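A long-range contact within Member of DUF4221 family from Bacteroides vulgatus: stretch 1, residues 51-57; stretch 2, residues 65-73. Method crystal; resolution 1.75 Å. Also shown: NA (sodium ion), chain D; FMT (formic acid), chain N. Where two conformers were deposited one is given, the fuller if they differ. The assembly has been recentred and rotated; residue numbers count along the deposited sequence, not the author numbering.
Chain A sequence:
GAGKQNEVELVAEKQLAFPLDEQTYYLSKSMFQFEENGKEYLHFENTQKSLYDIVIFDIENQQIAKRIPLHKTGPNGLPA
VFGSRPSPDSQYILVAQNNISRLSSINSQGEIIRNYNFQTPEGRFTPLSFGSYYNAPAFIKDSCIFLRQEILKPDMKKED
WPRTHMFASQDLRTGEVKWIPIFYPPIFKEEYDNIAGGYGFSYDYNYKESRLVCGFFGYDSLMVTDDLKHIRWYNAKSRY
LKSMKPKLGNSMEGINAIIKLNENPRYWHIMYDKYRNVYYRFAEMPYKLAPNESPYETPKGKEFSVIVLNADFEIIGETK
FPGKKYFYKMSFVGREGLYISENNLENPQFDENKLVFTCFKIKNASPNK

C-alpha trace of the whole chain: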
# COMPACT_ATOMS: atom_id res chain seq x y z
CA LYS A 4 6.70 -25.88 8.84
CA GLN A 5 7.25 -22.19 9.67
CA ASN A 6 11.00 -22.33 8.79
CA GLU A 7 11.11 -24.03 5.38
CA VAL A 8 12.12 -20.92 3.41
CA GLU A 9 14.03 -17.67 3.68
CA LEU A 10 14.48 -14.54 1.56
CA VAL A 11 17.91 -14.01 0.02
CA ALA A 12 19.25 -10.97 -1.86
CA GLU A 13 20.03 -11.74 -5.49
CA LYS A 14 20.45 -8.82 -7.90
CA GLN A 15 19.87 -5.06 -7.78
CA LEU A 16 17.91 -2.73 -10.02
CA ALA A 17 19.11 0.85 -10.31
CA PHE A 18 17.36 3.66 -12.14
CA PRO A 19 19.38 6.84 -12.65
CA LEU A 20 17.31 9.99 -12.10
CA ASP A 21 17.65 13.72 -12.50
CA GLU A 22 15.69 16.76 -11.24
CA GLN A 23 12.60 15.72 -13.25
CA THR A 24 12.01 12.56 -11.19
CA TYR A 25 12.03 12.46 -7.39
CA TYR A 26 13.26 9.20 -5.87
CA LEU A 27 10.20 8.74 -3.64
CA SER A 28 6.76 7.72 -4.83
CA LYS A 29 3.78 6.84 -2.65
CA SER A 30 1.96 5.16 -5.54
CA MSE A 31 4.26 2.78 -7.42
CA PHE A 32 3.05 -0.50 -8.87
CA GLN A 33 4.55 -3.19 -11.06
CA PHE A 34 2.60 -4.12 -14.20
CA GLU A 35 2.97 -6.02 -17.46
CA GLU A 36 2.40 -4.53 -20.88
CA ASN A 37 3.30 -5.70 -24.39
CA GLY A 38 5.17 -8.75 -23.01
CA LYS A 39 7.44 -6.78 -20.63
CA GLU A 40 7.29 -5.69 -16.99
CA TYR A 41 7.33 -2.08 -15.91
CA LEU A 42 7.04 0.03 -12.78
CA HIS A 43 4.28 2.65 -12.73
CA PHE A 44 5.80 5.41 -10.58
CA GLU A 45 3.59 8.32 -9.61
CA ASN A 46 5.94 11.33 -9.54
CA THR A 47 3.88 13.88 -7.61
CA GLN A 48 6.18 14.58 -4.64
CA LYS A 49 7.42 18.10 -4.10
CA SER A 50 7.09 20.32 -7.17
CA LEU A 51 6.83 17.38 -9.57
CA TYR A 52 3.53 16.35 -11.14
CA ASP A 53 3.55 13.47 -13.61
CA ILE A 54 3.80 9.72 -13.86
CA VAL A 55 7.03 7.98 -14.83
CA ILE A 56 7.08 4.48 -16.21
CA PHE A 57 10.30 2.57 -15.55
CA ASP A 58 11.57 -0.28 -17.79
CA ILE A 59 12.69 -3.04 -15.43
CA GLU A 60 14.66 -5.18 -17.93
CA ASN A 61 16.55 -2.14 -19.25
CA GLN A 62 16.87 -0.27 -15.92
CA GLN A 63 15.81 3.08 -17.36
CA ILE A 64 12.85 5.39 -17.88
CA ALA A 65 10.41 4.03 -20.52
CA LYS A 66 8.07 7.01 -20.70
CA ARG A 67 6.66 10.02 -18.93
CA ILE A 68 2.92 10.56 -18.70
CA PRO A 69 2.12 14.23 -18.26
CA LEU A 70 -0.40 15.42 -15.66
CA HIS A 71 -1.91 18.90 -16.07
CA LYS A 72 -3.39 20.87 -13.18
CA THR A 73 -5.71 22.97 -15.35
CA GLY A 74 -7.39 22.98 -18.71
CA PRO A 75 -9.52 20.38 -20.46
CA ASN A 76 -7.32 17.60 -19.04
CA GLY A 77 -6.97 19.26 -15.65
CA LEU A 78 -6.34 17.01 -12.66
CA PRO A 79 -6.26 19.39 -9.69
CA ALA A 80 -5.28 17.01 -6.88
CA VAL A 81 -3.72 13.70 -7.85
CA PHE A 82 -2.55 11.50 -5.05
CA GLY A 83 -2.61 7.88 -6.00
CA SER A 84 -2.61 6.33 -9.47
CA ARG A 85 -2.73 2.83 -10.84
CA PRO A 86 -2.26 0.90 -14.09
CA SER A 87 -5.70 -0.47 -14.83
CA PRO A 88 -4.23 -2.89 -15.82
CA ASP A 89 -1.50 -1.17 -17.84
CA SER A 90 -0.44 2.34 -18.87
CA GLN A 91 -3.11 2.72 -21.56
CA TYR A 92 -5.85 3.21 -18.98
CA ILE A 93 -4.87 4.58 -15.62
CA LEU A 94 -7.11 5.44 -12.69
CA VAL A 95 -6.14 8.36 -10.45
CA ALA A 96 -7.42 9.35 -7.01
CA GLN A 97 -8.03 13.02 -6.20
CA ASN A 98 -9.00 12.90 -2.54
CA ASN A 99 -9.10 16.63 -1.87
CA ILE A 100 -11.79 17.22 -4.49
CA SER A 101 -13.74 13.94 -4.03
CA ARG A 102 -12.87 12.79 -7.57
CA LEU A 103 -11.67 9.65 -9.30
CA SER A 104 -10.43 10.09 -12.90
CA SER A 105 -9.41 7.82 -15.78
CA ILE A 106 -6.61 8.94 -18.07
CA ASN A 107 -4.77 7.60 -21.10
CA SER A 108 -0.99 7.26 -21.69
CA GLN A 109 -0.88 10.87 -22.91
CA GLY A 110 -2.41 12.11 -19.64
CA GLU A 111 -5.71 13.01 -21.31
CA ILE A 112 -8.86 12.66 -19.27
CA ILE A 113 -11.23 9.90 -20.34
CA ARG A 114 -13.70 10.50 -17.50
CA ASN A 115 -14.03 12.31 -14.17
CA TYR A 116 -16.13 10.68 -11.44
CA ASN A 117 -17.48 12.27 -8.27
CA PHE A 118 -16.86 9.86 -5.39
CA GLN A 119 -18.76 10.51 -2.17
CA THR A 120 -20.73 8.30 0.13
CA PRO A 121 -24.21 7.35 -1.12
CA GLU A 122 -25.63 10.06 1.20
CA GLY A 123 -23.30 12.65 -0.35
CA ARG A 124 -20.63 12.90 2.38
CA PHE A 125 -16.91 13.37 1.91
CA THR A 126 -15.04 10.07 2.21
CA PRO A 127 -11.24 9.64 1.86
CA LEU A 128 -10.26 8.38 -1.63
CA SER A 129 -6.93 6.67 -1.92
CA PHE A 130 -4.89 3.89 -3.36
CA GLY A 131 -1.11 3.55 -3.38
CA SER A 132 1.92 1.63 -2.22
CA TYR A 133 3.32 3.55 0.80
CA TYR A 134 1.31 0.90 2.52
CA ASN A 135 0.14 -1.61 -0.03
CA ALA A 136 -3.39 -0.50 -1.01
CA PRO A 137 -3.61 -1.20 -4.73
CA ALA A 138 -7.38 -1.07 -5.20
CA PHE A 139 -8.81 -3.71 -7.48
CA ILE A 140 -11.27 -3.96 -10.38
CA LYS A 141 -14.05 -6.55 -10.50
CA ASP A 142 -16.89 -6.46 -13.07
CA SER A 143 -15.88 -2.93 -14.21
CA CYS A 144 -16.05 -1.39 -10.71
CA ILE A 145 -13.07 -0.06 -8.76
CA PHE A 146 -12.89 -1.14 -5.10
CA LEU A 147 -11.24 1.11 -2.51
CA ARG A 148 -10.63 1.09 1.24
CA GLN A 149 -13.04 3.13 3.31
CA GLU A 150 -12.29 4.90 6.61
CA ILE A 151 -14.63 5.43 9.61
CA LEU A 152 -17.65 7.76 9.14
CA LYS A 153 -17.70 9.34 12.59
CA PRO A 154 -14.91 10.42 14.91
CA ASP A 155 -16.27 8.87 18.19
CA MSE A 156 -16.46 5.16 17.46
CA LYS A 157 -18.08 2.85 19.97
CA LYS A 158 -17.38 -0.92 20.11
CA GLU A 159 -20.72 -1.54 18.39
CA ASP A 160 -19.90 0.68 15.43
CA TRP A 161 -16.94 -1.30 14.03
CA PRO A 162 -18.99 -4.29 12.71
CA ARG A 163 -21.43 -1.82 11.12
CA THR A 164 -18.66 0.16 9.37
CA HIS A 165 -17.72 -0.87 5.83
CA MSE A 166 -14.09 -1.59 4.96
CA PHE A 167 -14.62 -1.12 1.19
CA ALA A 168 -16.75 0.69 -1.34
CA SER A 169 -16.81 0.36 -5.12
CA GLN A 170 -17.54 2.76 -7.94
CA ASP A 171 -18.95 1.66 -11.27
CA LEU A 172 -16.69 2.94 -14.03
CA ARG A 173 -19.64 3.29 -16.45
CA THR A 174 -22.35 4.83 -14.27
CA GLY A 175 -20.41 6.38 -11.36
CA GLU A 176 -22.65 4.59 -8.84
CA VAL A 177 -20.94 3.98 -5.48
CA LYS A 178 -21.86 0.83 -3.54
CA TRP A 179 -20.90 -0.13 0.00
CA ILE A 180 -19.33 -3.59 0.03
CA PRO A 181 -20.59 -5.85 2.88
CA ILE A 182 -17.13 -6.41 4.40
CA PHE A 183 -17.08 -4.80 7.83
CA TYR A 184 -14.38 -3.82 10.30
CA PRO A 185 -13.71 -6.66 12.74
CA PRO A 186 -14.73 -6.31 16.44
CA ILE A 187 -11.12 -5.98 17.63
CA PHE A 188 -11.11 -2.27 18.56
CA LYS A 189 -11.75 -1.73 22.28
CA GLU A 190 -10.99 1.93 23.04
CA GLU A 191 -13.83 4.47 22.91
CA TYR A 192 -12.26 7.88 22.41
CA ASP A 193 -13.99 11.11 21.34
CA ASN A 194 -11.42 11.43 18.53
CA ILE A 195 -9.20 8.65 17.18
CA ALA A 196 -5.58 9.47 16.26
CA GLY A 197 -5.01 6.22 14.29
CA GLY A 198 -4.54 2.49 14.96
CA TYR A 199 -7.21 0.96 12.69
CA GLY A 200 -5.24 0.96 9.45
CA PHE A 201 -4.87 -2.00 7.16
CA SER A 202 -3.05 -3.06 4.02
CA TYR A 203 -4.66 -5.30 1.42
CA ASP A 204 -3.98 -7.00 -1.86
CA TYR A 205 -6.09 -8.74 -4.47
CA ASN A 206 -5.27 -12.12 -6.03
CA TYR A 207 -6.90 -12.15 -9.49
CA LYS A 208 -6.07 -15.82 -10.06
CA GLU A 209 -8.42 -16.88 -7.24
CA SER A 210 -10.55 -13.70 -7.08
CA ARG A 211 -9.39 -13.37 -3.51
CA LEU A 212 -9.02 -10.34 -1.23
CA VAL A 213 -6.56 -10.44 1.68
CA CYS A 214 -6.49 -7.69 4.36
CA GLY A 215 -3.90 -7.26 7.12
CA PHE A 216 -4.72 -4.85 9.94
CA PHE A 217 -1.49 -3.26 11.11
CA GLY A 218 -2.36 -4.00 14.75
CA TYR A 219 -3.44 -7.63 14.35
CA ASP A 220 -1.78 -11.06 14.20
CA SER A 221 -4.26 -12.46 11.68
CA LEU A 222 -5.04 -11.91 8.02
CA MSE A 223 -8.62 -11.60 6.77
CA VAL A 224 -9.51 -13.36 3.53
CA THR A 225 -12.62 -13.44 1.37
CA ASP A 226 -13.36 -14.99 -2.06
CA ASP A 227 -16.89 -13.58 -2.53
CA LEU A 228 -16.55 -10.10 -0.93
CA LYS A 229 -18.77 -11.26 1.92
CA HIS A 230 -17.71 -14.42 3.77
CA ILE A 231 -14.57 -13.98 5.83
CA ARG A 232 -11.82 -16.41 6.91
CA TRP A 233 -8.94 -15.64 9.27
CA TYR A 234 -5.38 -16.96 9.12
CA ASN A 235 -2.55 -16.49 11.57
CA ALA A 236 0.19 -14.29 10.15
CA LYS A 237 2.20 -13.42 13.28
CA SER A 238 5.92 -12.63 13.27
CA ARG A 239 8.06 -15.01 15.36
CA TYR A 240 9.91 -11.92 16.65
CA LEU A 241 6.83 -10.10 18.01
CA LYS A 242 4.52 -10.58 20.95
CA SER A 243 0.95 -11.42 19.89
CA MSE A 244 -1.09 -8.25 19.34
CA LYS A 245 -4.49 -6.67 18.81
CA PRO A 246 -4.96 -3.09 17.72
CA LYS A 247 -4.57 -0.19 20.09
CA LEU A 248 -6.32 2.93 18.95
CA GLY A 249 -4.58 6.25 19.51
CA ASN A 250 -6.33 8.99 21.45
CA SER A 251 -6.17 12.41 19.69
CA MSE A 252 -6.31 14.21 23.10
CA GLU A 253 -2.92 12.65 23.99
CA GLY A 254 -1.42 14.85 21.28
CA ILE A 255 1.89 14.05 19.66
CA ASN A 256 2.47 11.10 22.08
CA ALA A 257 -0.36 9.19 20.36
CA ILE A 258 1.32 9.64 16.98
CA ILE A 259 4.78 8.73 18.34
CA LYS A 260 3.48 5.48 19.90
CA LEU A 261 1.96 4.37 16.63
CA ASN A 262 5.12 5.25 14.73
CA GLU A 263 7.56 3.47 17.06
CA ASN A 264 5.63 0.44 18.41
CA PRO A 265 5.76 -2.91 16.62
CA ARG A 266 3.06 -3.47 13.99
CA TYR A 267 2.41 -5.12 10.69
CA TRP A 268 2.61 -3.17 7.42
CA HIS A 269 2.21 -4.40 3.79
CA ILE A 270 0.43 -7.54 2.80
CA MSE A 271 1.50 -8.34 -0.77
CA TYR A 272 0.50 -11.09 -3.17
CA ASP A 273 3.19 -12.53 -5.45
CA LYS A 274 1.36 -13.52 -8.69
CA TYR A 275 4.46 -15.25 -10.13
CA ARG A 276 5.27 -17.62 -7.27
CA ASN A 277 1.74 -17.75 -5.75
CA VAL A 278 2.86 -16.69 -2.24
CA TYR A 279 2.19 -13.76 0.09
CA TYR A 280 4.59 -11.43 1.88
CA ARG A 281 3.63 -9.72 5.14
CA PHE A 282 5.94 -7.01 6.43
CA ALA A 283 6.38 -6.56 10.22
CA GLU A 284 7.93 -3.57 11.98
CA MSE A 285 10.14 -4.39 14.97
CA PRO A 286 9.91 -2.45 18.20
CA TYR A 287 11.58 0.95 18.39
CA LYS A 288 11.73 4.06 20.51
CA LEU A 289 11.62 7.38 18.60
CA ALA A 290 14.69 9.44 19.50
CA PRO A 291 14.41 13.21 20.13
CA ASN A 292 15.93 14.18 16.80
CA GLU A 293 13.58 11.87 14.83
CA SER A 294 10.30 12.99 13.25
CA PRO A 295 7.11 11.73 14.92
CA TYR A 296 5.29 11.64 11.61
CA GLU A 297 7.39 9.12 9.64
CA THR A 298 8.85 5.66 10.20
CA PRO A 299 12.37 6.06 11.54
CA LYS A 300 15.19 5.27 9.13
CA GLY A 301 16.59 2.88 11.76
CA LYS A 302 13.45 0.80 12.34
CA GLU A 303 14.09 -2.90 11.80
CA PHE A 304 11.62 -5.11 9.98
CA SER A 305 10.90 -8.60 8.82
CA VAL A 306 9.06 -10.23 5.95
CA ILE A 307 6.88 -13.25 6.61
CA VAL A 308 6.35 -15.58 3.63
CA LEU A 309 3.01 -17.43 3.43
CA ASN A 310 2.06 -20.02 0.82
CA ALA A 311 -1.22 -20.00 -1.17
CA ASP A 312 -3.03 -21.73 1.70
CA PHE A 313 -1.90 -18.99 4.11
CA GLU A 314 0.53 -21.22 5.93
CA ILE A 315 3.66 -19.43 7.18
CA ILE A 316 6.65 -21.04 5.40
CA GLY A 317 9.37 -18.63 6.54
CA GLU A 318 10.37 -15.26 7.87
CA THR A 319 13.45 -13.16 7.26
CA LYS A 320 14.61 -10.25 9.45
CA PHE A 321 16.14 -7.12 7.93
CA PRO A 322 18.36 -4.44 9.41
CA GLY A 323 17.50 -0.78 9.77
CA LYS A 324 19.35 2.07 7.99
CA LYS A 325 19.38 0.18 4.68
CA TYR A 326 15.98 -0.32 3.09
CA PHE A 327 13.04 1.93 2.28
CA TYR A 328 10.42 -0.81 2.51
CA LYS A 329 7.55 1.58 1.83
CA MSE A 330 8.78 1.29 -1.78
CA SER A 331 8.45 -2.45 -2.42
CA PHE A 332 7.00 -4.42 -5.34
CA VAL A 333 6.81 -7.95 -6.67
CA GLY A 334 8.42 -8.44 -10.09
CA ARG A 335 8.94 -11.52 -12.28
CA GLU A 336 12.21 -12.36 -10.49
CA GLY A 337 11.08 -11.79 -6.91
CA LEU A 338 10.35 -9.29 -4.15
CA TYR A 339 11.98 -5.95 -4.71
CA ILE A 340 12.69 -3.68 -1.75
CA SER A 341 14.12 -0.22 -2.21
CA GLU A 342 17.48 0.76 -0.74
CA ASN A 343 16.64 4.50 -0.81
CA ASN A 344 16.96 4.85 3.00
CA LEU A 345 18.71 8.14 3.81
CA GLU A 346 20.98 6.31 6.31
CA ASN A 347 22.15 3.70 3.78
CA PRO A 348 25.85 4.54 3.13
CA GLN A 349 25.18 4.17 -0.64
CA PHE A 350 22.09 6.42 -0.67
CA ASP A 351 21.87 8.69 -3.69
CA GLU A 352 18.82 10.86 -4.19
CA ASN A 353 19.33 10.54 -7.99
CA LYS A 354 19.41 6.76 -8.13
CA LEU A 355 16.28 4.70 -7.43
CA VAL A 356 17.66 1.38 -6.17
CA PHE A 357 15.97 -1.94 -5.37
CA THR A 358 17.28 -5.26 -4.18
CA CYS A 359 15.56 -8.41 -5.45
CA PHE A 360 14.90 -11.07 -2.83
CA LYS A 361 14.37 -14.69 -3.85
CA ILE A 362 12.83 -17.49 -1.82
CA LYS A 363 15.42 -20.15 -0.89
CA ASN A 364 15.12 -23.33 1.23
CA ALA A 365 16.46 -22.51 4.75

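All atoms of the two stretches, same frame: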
# COMPACT_ATOMS: atom_id res chain seq x y z
N LEU A 51 7.02 18.21 -8.39
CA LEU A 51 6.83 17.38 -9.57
C LEU A 51 5.37 16.97 -9.69
O LEU A 51 4.66 16.87 -8.70
CB LEU A 51 7.68 16.12 -9.48
CG LEU A 51 9.18 16.47 -9.40
CD1 LEU A 51 9.94 15.28 -9.07
CD2 LEU A 51 9.66 17.11 -10.72
N TYR A 52 4.93 16.74 -10.92
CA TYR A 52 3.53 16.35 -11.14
C TYR A 52 3.34 15.62 -12.47
O TYR A 52 2.84 16.18 -13.45
CB TYR A 52 2.65 17.58 -11.06
CG TYR A 52 1.19 17.34 -10.71
CD1 TYR A 52 0.83 16.93 -9.44
CD2 TYR A 52 0.18 17.55 -11.64
CE1 TYR A 52 -0.51 16.76 -9.09
CE2 TYR A 52 -1.17 17.35 -11.30
CZ TYR A 52 -1.50 16.99 -10.01
OH TYR A 52 -2.83 16.87 -9.65
N ASP A 53 3.74 14.36 -12.48
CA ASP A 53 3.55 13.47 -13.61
C ASP A 53 3.66 12.02 -13.17
O ASP A 53 3.78 11.73 -11.99
CB ASP A 53 4.49 13.82 -14.78
CG ASP A 53 5.99 13.69 -14.46
OD1 ASP A 53 6.38 12.87 -13.60
OD2 ASP A 53 6.78 14.46 -15.10
N ILE A 54 3.56 11.10 -14.13
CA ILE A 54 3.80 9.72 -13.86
C ILE A 54 4.97 9.27 -14.73
O ILE A 54 5.00 9.53 -15.94
CB ILE A 54 2.55 8.86 -14.18
CG1 ILE A 54 1.40 9.23 -13.23
CG2 ILE A 54 2.85 7.34 -14.07
CD1 ILE A 54 0.02 8.77 -13.77
N VAL A 55 5.91 8.57 -14.11
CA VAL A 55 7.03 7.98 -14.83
C VAL A 55 6.83 6.48 -14.89
O VAL A 55 6.46 5.85 -13.89
CB VAL A 55 8.35 8.33 -14.13
CG1 VAL A 55 9.54 7.54 -14.70
CG2 VAL A 55 8.58 9.84 -14.19
N ILE A 56 7.10 5.90 -16.06
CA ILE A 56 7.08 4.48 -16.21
C ILE A 56 8.52 4.00 -16.37
O ILE A 56 9.22 4.47 -17.27
CB ILE A 56 6.27 4.06 -17.47
CG1 ILE A 56 4.85 4.64 -17.43
CG2 ILE A 56 6.28 2.50 -17.62
CD1 ILE A 56 4.00 4.24 -16.22
N PHE A 57 8.97 3.12 -15.48
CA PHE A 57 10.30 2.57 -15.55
C PHE A 57 10.31 1.20 -16.24
O PHE A 57 9.48 0.36 -15.93
CB PHE A 57 10.93 2.39 -14.18
CG PHE A 57 11.28 3.68 -13.47
CD1 PHE A 57 12.41 4.42 -13.84
CD2 PHE A 57 10.52 4.13 -12.43
CE1 PHE A 57 12.73 5.59 -13.18
CE2 PHE A 57 10.86 5.28 -11.75
CZ PHE A 57 11.96 6.01 -12.10
N ALA A 65 11.13 4.41 -19.26
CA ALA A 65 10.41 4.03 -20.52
C ALA A 65 9.60 5.18 -21.10
O ALA A 65 9.59 5.37 -22.32
CB ALA A 65 9.44 2.85 -20.28
N LYS A 66 8.84 5.87 -20.26
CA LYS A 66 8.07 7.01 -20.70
C LYS A 66 7.63 7.86 -19.54
O LYS A 66 7.72 7.44 -18.38
CB LYS A 66 6.87 6.62 -21.55
CG LYS A 66 5.76 5.94 -20.91
CD LYS A 66 4.67 5.60 -21.98
CE LYS A 66 3.52 4.86 -21.38
NZ LYS A 66 2.71 4.06 -22.41
N ARG A 67 7.14 9.04 -19.88
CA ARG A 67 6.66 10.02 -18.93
C ARG A 67 5.27 10.40 -19.36
O ARG A 67 5.04 10.80 -20.52
CB ARG A 67 7.57 11.25 -18.92
CG ARG A 67 7.22 12.33 -17.93
CD ARG A 67 8.30 13.39 -17.91
NE ARG A 67 9.59 12.85 -17.47
CZ ARG A 67 9.99 12.71 -16.21
NH1 ARG A 67 9.24 13.08 -15.19
NH2 ARG A 67 11.20 12.21 -15.98
N ILE A 68 4.32 10.22 -18.45
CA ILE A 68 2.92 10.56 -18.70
C ILE A 68 2.63 11.89 -18.05
O ILE A 68 2.73 12.03 -16.82
CB ILE A 68 2.01 9.48 -18.15
CG1 ILE A 68 2.36 8.11 -18.76
CG2 ILE A 68 0.50 9.85 -18.37
CD1 ILE A 68 1.55 6.93 -18.17
N PRO A 69 2.33 12.92 -18.85
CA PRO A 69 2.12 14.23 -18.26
C PRO A 69 0.81 14.29 -17.48
O PRO A 69 -0.16 13.58 -17.82
CB PRO A 69 2.09 15.17 -19.46
CG PRO A 69 1.77 14.34 -20.58
CD PRO A 69 2.19 12.95 -20.31
N LEU A 70 0.80 15.11 -16.43
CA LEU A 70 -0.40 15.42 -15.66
C LEU A 70 -0.53 16.93 -15.62
O LEU A 70 0.42 17.61 -15.24
CB LEU A 70 -0.31 14.86 -14.23
CG LEU A 70 -0.24 13.35 -14.02
CD1 LEU A 70 -0.04 13.02 -12.52
CD2 LEU A 70 -1.49 12.65 -14.64
N HIS A 71 -1.67 17.45 -16.06
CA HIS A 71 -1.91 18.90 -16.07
C HIS A 71 -2.84 19.27 -14.94
O HIS A 71 -3.75 18.51 -14.62
CB HIS A 71 -2.56 19.28 -17.40
CG HIS A 71 -1.76 18.88 -18.59
ND1 HIS A 71 -0.67 19.59 -19.03
CD2 HIS A 71 -1.89 17.82 -19.43
CE1 HIS A 71 -0.16 18.99 -20.10
NE2 HIS A 71 -0.89 17.93 -20.37
N LYS A 72 -2.58 20.41 -14.31
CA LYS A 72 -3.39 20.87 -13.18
C LYS A 72 -4.67 21.53 -13.67
O LYS A 72 -5.70 21.46 -12.99
CB LYS A 72 -2.60 21.86 -12.31
CG LYS A 72 -1.60 21.24 -11.39
CD LYS A 72 -2.24 20.85 -10.10
CE LYS A 72 -1.23 20.31 -9.11
NZ LYS A 72 -1.88 19.75 -7.90
N THR A 73 -4.61 22.19 -14.83
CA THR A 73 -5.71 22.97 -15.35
C THR A 73 -5.95 22.66 -16.80
O THR A 73 -5.16 21.95 -17.44
CB THR A 73 -5.43 24.49 -15.17
OG1 THR A 73 -4.34 24.88 -16.01
CG2 THR A 73 -5.03 24.80 -13.74
NA NA D . 2.58 18.13 -14.74
C FMT N . -5.62 28.33 -15.16
O1 FMT N . -4.40 28.14 -15.26
O2 FMT N . -6.11 29.45 -14.93
O HOH W 1 3.28 17.01 -16.68
O HOH W 2 4.81 18.82 -14.22
O HOH W 3 1.87 20.20 -13.50
O HOH W 4 2.63 19.90 -16.54

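Two neighbouring antiparallel strands are, as a rule, held by a regular backbone ladder, while the side chains on each face, and whatever lies past the end of the ladder, give the pairing its individual character. The contact between residues 51-57 and 65-73 illustrates this well: the strand axes approach to 4.7 Å and run at 166° to one another.

Just before the ladder's first rung, Ala65 N donates to Ile56 O at 2.8 Å, and Ala65 CB, which points toward the other stretch, lies 4.1 Å from Ile56 CG2. Ile56 O is shared, because Lys66 N also reaches it, in a weak bond of 3.3 Å. The stronger partner in this hydrogen-bonded pair is the reverse link, from Ile56 N to Lys66 O at 2.9 Å and nearly linear. The aliphatic part of Lys66 stays close to the strand, its CG 3.8 Å from Ile56 CG1, and NZ is hydrogen-bonded elsewhere in the structure.

Arg67 sits opposite Val55 in a non-hydrogen-bonded pair, where the CA atoms come within 4.6 Å and the backbone contributes a CA-H...O contact from Arg67 CA to Ile54 O (3.5 Å). The side chain does more. Its guanidinium lays one face over Val55, with NH1 3.5 Å from CG2, and presents its edge to Asp53, so that NH1 and OD2 form a salt bridge of 2.8 Å. One planar group thus packs its face on an apolar neighbour and offers its edge to a charged one, on the same face of the sheet.

Ile68 returns to the hydrogen-bonded register and to the other face. Its N donates to Ile54 O (2.7 Å) and its O accepts from Ile54 N (3.0 Å), closing a reciprocal pair. The side chains pack alongside, with Ile68 CB 4.1 Å from Ile54 CB and Ile68 CD1 4.1 Å from Ile56 CG1.

Pro69 has no amide hydrogen to offer and is itself barely covered by the partner stretch. At Leu70 the chemistry changes: Leu70 O and Tyr52 O stand 3.3 Å apart, two acceptors that do not bond each other but both bind the sodium ion, at 2.3 Å from Leu70 O and 2.4 Å from Tyr52 O. Four waters complete its ligand set, and one of them also accepts from Leu70 N. Apart from this polar site, the Leu70 side chain packs on carbon: Leu70 CD1 lies 4.1 Å from Ile54 CG1, and Leu70 CB 3.8 Å from Tyr52 CD2.

His71 points away. Lys72 then folds back over the Tyr52 ring: CE lies 3.5 Å from CZ in a CH-pi contact over the face, while the ammonium makes an off-centre cation-pi interaction.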